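Long-range contacts in transcriptional regulator, MarR family (Methanosarcina mazei, PDB 3S2W), which probably binds DNA and regulates transcription as a winged-helix protein of the MarR family: residues Y46-Q52 and K87-Y93; P54-R58 and L70-I76. All blocks are in the same frame, centred on the assembly; numbering follows the deposited sequence.

Interaction 1: residues Y46-Q52 and K87-Y93; sequences YGIGSGQ and KLVDEGY. With SO4 (sulfate ion), chain I.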
ATOM      1  N   TYR A  46      16.980  -7.791  11.858  1.00 41.90           N
ATOM      2  CA  TYR A  46      17.286  -6.594  12.643  1.00 33.47           C
ATOM      3  C   TYR A  46      16.217  -6.344  13.696  1.00 37.02           C
ATOM      4  O   TYR A  46      16.226  -5.320  14.369  1.00 42.36           O
ATOM      5  CB  TYR A  46      17.435  -5.362  11.744  1.00 27.07           C
ATOM      6  CG  TYR A  46      18.335  -5.610  10.561  1.00 41.77           C
ATOM      7  CD1 TYR A  46      17.813  -5.992   9.323  1.00 47.55           C
ATOM      8  CD2 TYR A  46      19.702  -5.497  10.683  1.00 46.65           C
ATOM      9  CE1 TYR A  46      18.643  -6.247   8.245  1.00 44.62           C
ATOM     10  CE2 TYR A  46      20.539  -5.742   9.612  1.00 49.30           C
ATOM     11  CZ  TYR A  46      20.010  -6.121   8.399  1.00 48.85           C
ATOM     12  OH  TYR A  46      20.873  -6.358   7.354  1.00 44.81           O
ATOM     13  N   GLY A  47      15.295  -7.282  13.836  1.00 32.24           N
ATOM     14  CA  GLY A  47      14.209  -7.146  14.787  1.00 39.83           C
ATOM     15  C   GLY A  47      13.299  -5.974  14.473  1.00 42.86           C
ATOM     16  O   GLY A  47      12.862  -5.272  15.373  1.00 46.00           O
ATOM     17  N   ILE A  48      13.005  -5.777  13.193  1.00 40.28           N
ATOM     18  CA  ILE A  48      12.220  -4.627  12.736  1.00 38.50           C
ATOM     19  C   ILE A  48      11.021  -5.109  11.919  1.00 43.10           C
ATOM     20  O   ILE A  48      11.170  -5.905  11.000  1.00 48.19           O
ATOM     21  CB  ILE A  48      13.083  -3.704  11.839  1.00 36.49           C
ATOM     22  CG1 ILE A  48      14.316  -3.232  12.588  1.00 53.54           C
ATOM     23  CG2 ILE A  48      12.346  -2.470  11.434  1.00 31.89           C
ATOM     24  CD1 ILE A  48      15.221  -2.378  11.730  1.00 57.13           C
ATOM     25  N   GLY A  49       9.834  -4.632  12.258  1.00 41.38           N
ATOM     26  CA  GLY A  49       8.657  -4.934  11.476  1.00 43.51           C
ATOM     27  C   GLY A  49       8.560  -4.031  10.255  1.00 53.79           C
ATOM     28  O   GLY A  49       9.091  -2.913  10.247  1.00 54.98           O
ATOM     29  N   SER A  50       7.863  -4.513   9.230  1.00 51.08           N
ATOM     30  CA  SER A  50       7.634  -3.750   8.005  1.00 50.12           C
ATOM     31  C   SER A  50       6.769  -2.514   8.228  1.00 49.70           C
ATOM     32  O   SER A  50       6.655  -1.668   7.350  1.00 51.29           O
ATOM     33  CB  SER A  50       6.987  -4.646   6.947  1.00 53.69           C
ATOM     34  OG  SER A  50       5.804  -5.220   7.462  1.00 50.69           O
ATOM     35  N   GLY A  51       6.143  -2.416   9.395  1.00 50.06           N
ATOM     36  CA  GLY A  51       5.455  -1.191   9.778  1.00 38.80           C
ATOM     37  C   GLY A  51       6.387  -0.053  10.199  1.00 38.80           C
ATOM     38  O   GLY A  51       6.022   1.128  10.147  1.00 45.42           O
ATOM     39  N   GLN A  52       7.603  -0.407  10.604  1.00 35.10           N
ATOM     40  CA  GLN A  52       8.598   0.563  11.037  1.00 32.61           C
ATOM     41  C   GLN A  52       9.483   1.044   9.895  1.00 39.27           C
ATOM     42  O   GLN A  52      10.113   2.096   9.983  1.00 47.73           O
ATOM     43  CB  GLN A  52       9.470  -0.067  12.105  1.00 28.32           C
ATOM     44  CG  GLN A  52       8.693  -0.510  13.345  1.00 43.05           C
ATOM     45  CD  GLN A  52       9.409  -1.609  14.087  1.00 52.06           C
ATOM     46  OE1 GLN A  52      10.618  -1.539  14.288  1.00 65.53           O
ATOM     47  NE2 GLN A  52       8.680  -2.644  14.476  1.00 41.45           N
ATOM     48  N   LYS A  87       8.585   1.061  18.886  1.00 33.68           N
ATOM     49  CA  LYS A  87       9.319  -0.201  18.735  1.00 34.63           C
ATOM     50  C   LYS A  87      10.712   0.104  18.224  1.00 41.90           C
ATOM     51  O   LYS A  87      11.676  -0.590  18.556  1.00 35.74           O
ATOM     52  CB  LYS A  87       8.614  -1.172  17.788  1.00 38.30           C
ATOM     53  CG  LYS A  87       7.289  -1.738  18.310  1.00 41.66           C
ATOM     54  CD  LYS A  87       6.628  -2.563  17.216  1.00 58.43           C
ATOM     55  CE  LYS A  87       5.436  -3.394  17.715  1.00 70.15           C
ATOM     56  NZ  LYS A  87       5.185  -4.578  16.811  1.00 71.05           N
ATOM     57  N   LEU A  88      10.809   1.168  17.426  1.00 39.08           N
ATOM     58  CA  LEU A  88      12.085   1.620  16.912  1.00 31.81           C
ATOM     59  C   LEU A  88      12.952   2.110  18.076  1.00 37.65           C
ATOM     60  O   LEU A  88      14.172   1.918  18.076  1.00 33.61           O
ATOM     61  CB  LEU A  88      11.868   2.718  15.874  1.00 31.92           C
ATOM     62  CG  LEU A  88      11.438   2.203  14.497  1.00 28.12           C
ATOM     63  CD1 LEU A  88      11.125   3.337  13.592  1.00 22.84           C
ATOM     64  CD2 LEU A  88      12.537   1.377  13.880  1.00 23.39           C
ATOM     65  N   VAL A  89      12.314   2.713  19.082  1.00 35.03           N
ATOM     66  CA  VAL A  89      13.043   3.159  20.262  1.00 32.66           C
ATOM     67  C   VAL A  89      13.477   1.970  21.100  1.00 42.86           C
ATOM     68  O   VAL A  89      14.617   1.914  21.555  1.00 53.02           O
ATOM     69  CB  VAL A  89      12.247   4.152  21.139  1.00 29.84           C
ATOM     70  CG1 VAL A  89      12.930   4.297  22.458  1.00 29.73           C
ATOM     71  CG2 VAL A  89      12.181   5.500  20.473  1.00 32.75           C
ATOM     72  N   ASP A  90      12.580   1.009  21.292  1.00 42.58           N
ATOM     73  CA  ASP A  90      12.892  -0.160  22.118  1.00 45.20           C
ATOM     74  C   ASP A  90      13.938  -1.067  21.488  1.00 40.64           C
ATOM     75  O   ASP A  90      14.644  -1.799  22.173  1.00 36.99           O
ATOM     76  CB  ASP A  90      11.626  -0.943  22.459  1.00 50.46           C
ATOM     77  CG  ASP A  90      10.681  -0.159  23.383  1.00 62.10           C
ATOM     78  OD1 ASP A  90      11.169   0.688  24.181  1.00 69.03           O
ATOM     79  OD2 ASP A  90       9.450  -0.402  23.311  1.00 46.85           O
ATOM     80  N   GLU A  91      14.036  -1.010  20.172  1.00 43.25           N
ATOM     81  CA  GLU A  91      15.048  -1.770  19.454  1.00 38.99           C
ATOM     82  C   GLU A  91      16.362  -1.002  19.423  1.00 44.32           C
ATOM     83  O   GLU A  91      17.380  -1.524  19.012  1.00 43.83           O
ATOM     84  CB  GLU A  91      14.549  -2.093  18.038  1.00 39.11           C
ATOM     85  CG  GLU A  91      13.348  -3.076  18.029  1.00 35.05           C
ATOM     86  CD  GLU A  91      12.256  -2.750  16.999  1.00 48.43           C
ATOM     87  OE1 GLU A  91      11.091  -3.158  17.227  1.00 63.54           O
ATOM     88  OE2 GLU A  91      12.551  -2.106  15.966  1.00 44.66           O
ATOM     89  N   GLY A  92      16.318   0.260  19.849  1.00 53.84           N
ATOM     90  CA  GLY A  92      17.503   1.094  19.967  1.00 41.46           C
ATOM     91  C   GLY A  92      17.958   1.753  18.678  1.00 41.40           C
ATOM     92  O   GLY A  92      19.140   2.054  18.520  1.00 41.70           O
ATOM     93  N   TYR A  93      17.020   1.989  17.763  1.00 35.24           N
ATOM     94  CA  TYR A  93      17.342   2.582  16.470  1.00 30.05           C
ATOM     95  C   TYR A  93      17.041   4.063  16.417  1.00 31.78           C
ATOM     96  O   TYR A  93      17.543   4.771  15.552  1.00 36.89           O
ATOM     97  CB  TYR A  93      16.573   1.898  15.355  1.00 35.34           C
ATOM     98  CG  TYR A  93      17.039   0.504  15.092  1.00 41.30           C
ATOM     99  CD1 TYR A  93      18.384   0.231  14.937  1.00 38.95           C
ATOM    100  CD2 TYR A  93      16.136  -0.545  15.016  1.00 43.29           C
ATOM    101  CE1 TYR A  93      18.808  -1.036  14.698  1.00 47.17           C
ATOM    102  CE2 TYR A  93      16.553  -1.812  14.779  1.00 39.59           C
ATOM    103  CZ  TYR A  93      17.888  -2.056  14.618  1.00 44.94           C
ATOM    104  OH  TYR A  93      18.321  -3.322  14.381  1.00 47.00           O
TER
HETATM  105  S   SO4 I 157       5.395  -3.712  12.974  1.00 96.43           S
HETATM  106  O1  SO4 I 157       4.059  -3.597  13.545  1.00102.52           O
HETATM  107  O2  SO4 I 157       6.075  -2.423  13.105  1.00 96.60           O
HETATM  108  O3  SO4 I 157       6.152  -4.741  13.697  1.00 95.14           O
HETATM  109  O4  SO4 I 157       5.256  -4.062  11.560  1.00 81.86           O
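Tyr93 reaches across from beyond the end of helix 78-90 and gives its phenol hydrogen to the carbonyl of Tyr46, OH to O 2.9 Å. The bond lies in the carbonyl plane, on a lone pair at a C=O...donor angle of 126°, while the oxygen it meets sits at the edge of the tyrosine ring. Ile48 leans obliquely on the same ring: with CG1 beside the backbone N (chi1 -58°) and the ethyl branch extended, its CD1 comes to 3.4 Å from Tyr93 CE2. A phenylalanine in place of Tyr93 would probably keep this apolar contact but leave the Tyr46 carbonyl without its donor, setting the loop less firmly against the helix end. Farther along, Gln52 and Leu88 run antiparallel alongside one another, Gln52 CB lying 3.8 Å from Leu88 CD2. At the outer end a sulfate, probably from the crystallisation liquor, bridges the segments. Gly51 N donates to its O4 at 2.9 Å, and Lys87 NZ makes a weak bond to O3 at 3.3 Å. The CA of Gly49 lies 3.4 Å from sulfate O3. Leu117 of helix 112-133 touches both Tyr46 and Tyr93, and Gly92, with positive phi, follows helix 78-90 in a Schellman motif. The chain thus turns from the probable recognition helix of a MarR winged helix-turn-helix towards the first strand of its wing.

Interaction 2: residues P54-R58 and L70-I76; sequences PFLMR and LSDYLKI
Phe55 and Leu74 make the tight part of this contact. Leu74 CD1 sits over one face of the phenylalanine ring in a CH-pi contact, 3.7 Å from the centroid and displaced toward the rim. Two other side chains close on the ring: Leu70 CD1 lies at its edge, 4.1 Å from Phe55 CD1, and Ile76, coming from the opposite direction, brings its CD1 to 3.9 Å from Phe55 CZ. The helix axes approach no nearer than 11.1 Å and run at 103° to each other, so these side chains, not the backbones, fill the interface. Helix 67-74 is the first helix of the helix-turn-helix in this MarR-type winged-helix domain, and Lys75, with its positive phi, starts the turn toward helix 78-90. Ser71 OG secures that turn by donating to Ile76 O at 2.6 Å. Toward solvent the contact changes character. Arg58 has CG anti to the backbone N (chi1 -170°) and bends at chi2, which lays its CG 3.6 Å from Leu70 CD2 and carries the guanidinium out to Tyr73. There Tyr73 CD2 lies over a guanidinium face, 3.3 Å from Arg58 NH1, with the two planes 15° apart and Tyr73 itself exposed. At the other end, Arg33 of the second subunit packs on Pro54 and Ile76, while Tyr30 of that subunit touches Leu74.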
ATOM      1  N   PRO A  54       9.028   2.358   6.884  1.00 35.73           N
ATOM      2  CA  PRO A  54       8.758   3.650   6.246  1.00 35.29           C
ATOM      3  C   PRO A  54       9.286   4.813   7.102  1.00 42.90           C
ATOM      4  O   PRO A  54       9.918   5.699   6.528  1.00 43.82           O
ATOM      5  CB  PRO A  54       7.228   3.691   6.157  1.00 31.42           C
ATOM      6  CG  PRO A  54       6.782   2.327   6.401  1.00 41.21           C
ATOM      7  CD  PRO A  54       7.785   1.708   7.315  1.00 38.89           C
ATOM      8  N   PHE A  55       9.060   4.794   8.424  1.00 36.66           N
ATOM      9  CA  PHE A  55       9.668   5.776   9.361  1.00 32.23           C
ATOM     10  C   PHE A  55      11.192   5.772   9.316  1.00 33.35           C
ATOM     11  O   PHE A  55      11.822   6.799   9.101  1.00 40.51           O
ATOM     12  CB  PHE A  55       9.183   5.565  10.818  1.00 25.30           C
ATOM     13  CG  PHE A  55       7.690   5.711  10.976  1.00 36.40           C
ATOM     14  CD1 PHE A  55       7.115   6.971  11.106  1.00 29.54           C
ATOM     15  CD2 PHE A  55       6.855   4.587  10.942  1.00 34.51           C
ATOM     16  CE1 PHE A  55       5.754   7.120  11.209  1.00 35.18           C
ATOM     17  CE2 PHE A  55       5.478   4.730  11.053  1.00 39.93           C
ATOM     18  CZ  PHE A  55       4.925   5.998  11.185  1.00 47.51           C
ATOM     19  N   LEU A  56      11.798   4.618   9.525  1.00 32.91           N
ATOM     20  CA  LEU A  56      13.243   4.551   9.409  1.00 30.53           C
ATOM     21  C   LEU A  56      13.717   5.207   8.095  1.00 41.14           C
ATOM     22  O   LEU A  56      14.601   6.058   8.122  1.00 51.13           O
ATOM     23  CB  LEU A  56      13.710   3.110   9.529  1.00 28.51           C
ATOM     24  CG  LEU A  56      15.066   2.897  10.188  1.00 41.94           C
ATOM     25  CD1 LEU A  56      15.138   3.583  11.552  1.00 37.09           C
ATOM     26  CD2 LEU A  56      15.372   1.405  10.308  1.00 43.11           C
HETATM   27  N   MSE A  57      13.112   4.848   6.960  1.00 36.51           N
HETATM   28  CA  MSE A  57      13.553   5.368   5.664  1.00 38.96           C
HETATM   29  C   MSE A  57      13.405   6.888   5.581  1.00 50.30           C
HETATM   30  O   MSE A  57      14.213   7.569   4.953  1.00 53.68           O
HETATM   31  CB  MSE A  57      12.800   4.695   4.495  1.00 39.87           C
HETATM   32  CG  MSE A  57      13.144   3.205   4.278  1.00 40.31           C
HETATM   33 SE   MSE A  57      15.071   2.857   3.973  0.87 70.31          SE
HETATM   34  CE  MSE A  57      15.243   3.461   2.122  1.00 59.55           C
ATOM     35  N   ARG A  58      12.373   7.419   6.220  1.00 47.21           N
ATOM     36  CA  ARG A  58      12.167   8.862   6.264  1.00 45.20           C
ATOM     37  C   ARG A  58      13.239   9.582   7.093  1.00 48.37           C
ATOM     38  O   ARG A  58      13.761  10.614   6.674  1.00 39.75           O
ATOM     39  CB  ARG A  58      10.772   9.172   6.809  1.00 52.62           C
ATOM     40  CG  ARG A  58      10.360  10.622   6.666  1.00 64.67           C
ATOM     41  CD  ARG A  58      10.424  11.067   5.230  1.00 74.62           C
ATOM     42  NE  ARG A  58      10.695  12.494   5.145  1.00 84.91           N
ATOM     43  CZ  ARG A  58       9.849  13.391   4.656  1.00 89.32           C
ATOM     44  NH1 ARG A  58       8.669  13.016   4.179  1.00 83.70           N
ATOM     45  NH2 ARG A  58      10.201  14.667   4.637  1.00 97.55           N
ATOM     46  N   LEU A  70       6.143  13.386  10.980  1.00 51.78           N
ATOM     47  CA  LEU A  70       6.305  12.048  10.414  1.00 42.80           C
ATOM     48  C   LEU A  70       4.947  11.468  10.086  1.00 35.30           C
ATOM     49  O   LEU A  70       4.742  10.892   9.023  1.00 41.02           O
ATOM     50  CB  LEU A  70       7.023  11.129  11.391  1.00 41.28           C
ATOM     51  CG  LEU A  70       8.534  11.173  11.314  1.00 45.41           C
ATOM     52  CD1 LEU A  70       9.081  10.295  12.397  1.00 50.80           C
ATOM     53  CD2 LEU A  70       8.964  10.692   9.960  1.00 39.35           C
ATOM     54  N   SER A  71       4.019  11.627  11.013  1.00 36.49           N
ATOM     55  CA  SER A  71       2.657  11.143  10.830  1.00 50.46           C
ATOM     56  C   SER A  71       1.969  11.751   9.592  1.00 59.38           C
ATOM     57  O   SER A  71       1.412  11.023   8.765  1.00 49.71           O
ATOM     58  CB  SER A  71       1.832  11.422  12.089  1.00 45.02           C
ATOM     59  OG  SER A  71       0.600  10.738  12.038  1.00 53.30           O
ATOM     60  N   ASP A  72       2.013  13.078   9.473  1.00 61.18           N
ATOM     61  CA  ASP A  72       1.350  13.779   8.371  1.00 65.58           C
ATOM     62  C   ASP A  72       1.983  13.509   7.003  1.00 58.70           C
ATOM     63  O   ASP A  72       1.271  13.384   6.017  1.00 60.75           O
ATOM     64  CB  ASP A  72       1.313  15.295   8.621  1.00 77.40           C
ATOM     65  CG  ASP A  72       0.597  15.665   9.912  1.00 89.16           C
ATOM     66  OD1 ASP A  72      -0.325  14.926  10.333  1.00 95.56           O
ATOM     67  OD2 ASP A  72       0.955  16.703  10.511  1.00 88.16           O
ATOM     68  N   TYR A  73       3.311  13.447   6.939  1.00 55.82           N
ATOM     69  CA  TYR A  73       4.016  13.194   5.677  1.00 59.43           C
ATOM     70  C   TYR A  73       3.725  11.785   5.183  1.00 57.01           C
ATOM     71  O   TYR A  73       3.414  11.581   4.012  1.00 63.28           O
ATOM     72  CB  TYR A  73       5.543  13.334   5.820  1.00 70.85           C
ATOM     73  CG  TYR A  73       6.081  14.715   6.169  1.00 85.90           C
ATOM     74  CD1 TYR A  73       5.285  15.857   6.069  1.00 92.65           C
ATOM     75  CD2 TYR A  73       7.400  14.874   6.593  1.00 92.73           C
ATOM     76  CE1 TYR A  73       5.788  17.115   6.383  1.00 91.15           C
ATOM     77  CE2 TYR A  73       7.909  16.128   6.911  1.00 94.53           C
ATOM     78  CZ  TYR A  73       7.099  17.241   6.803  1.00 97.25           C
ATOM     79  OH  TYR A  73       7.607  18.483   7.120  1.00105.57           O
ATOM     80  N   LEU A  74       3.837  10.804   6.072  1.00 47.88           N
ATOM     81  CA  LEU A  74       3.723   9.417   5.648  1.00 43.35           C
ATOM     82  C   LEU A  74       2.256   9.090   5.507  1.00 49.97           C
ATOM     83  O   LEU A  74       1.886   8.086   4.903  1.00 51.04           O
ATOM     84  CB  LEU A  74       4.429   8.452   6.629  1.00 37.92           C
ATOM     85  CG  LEU A  74       5.971   8.575   6.765  1.00 41.38           C
ATOM     86  CD1 LEU A  74       6.555   7.676   7.836  1.00 38.93           C
ATOM     87  CD2 LEU A  74       6.636   8.275   5.469  1.00 41.64           C
ATOM     88  N   LYS A  75       1.425   9.972   6.047  1.00 50.22           N
ATOM     89  CA  LYS A  75      -0.011   9.741   6.140  1.00 46.21           C
ATOM     90  C   LYS A  75      -0.263   8.399   6.796  1.00 48.71           C
ATOM     91  O   LYS A  75      -1.035   7.581   6.287  1.00 52.17           O
ATOM     92  CB  LYS A  75      -0.696   9.818   4.769  1.00 42.32           C
ATOM     93  CG  LYS A  75      -0.689  11.205   4.128  1.00 47.64           C
ATOM     94  CD  LYS A  75      -1.702  12.103   4.791  1.00 53.71           C
ATOM     95  CE  LYS A  75      -1.720  13.461   4.151  1.00 64.89           C
ATOM     96  NZ  LYS A  75      -3.118  13.961   4.047  1.00 82.36           N
ATOM     97  N   ILE A  76       0.414   8.174   7.921  1.00 51.57           N
ATOM     98  CA  ILE A  76       0.103   7.059   8.817  1.00 46.60           C
ATOM     99  C   ILE A  76      -0.416   7.659  10.121  1.00 50.10           C
ATOM    100  O   ILE A  76       0.154   8.651  10.611  1.00 50.25           O
ATOM    101  CB  ILE A  76       1.340   6.181   9.093  1.00 44.10           C
ATOM    102  CG1 ILE A  76       1.845   5.530   7.802  1.00 42.30           C
ATOM    103  CG2 ILE A  76       1.017   5.114  10.125  1.00 50.68           C
ATOM    104  CD1 ILE A  76       3.182   4.815   7.944  1.00 39.40           C
TER

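Overall arrangement
Both interactions use helix 53-61 or the loop leading into it, and each sets it against one helix of the helix-turn-helix: interaction 2 against helix 67-74, interaction 1 against the end of helix 78-90. They meet where Leu88 packs on Phe55 and Leu56, and where Ile48 touches Leu56, so their apolar parts are continuous. Interaction 2 lies nearer the centre of the chain and is largely apolar, with the aliphatic part of an arginine in the packing, its guanidinium meeting an exposed tyrosine, and the second subunit alongside. Interaction 1 is farther out and more polar, joining a hydrogen bond from a buried tyrosine to a sulfate at its edge, and the second subunit does not touch it.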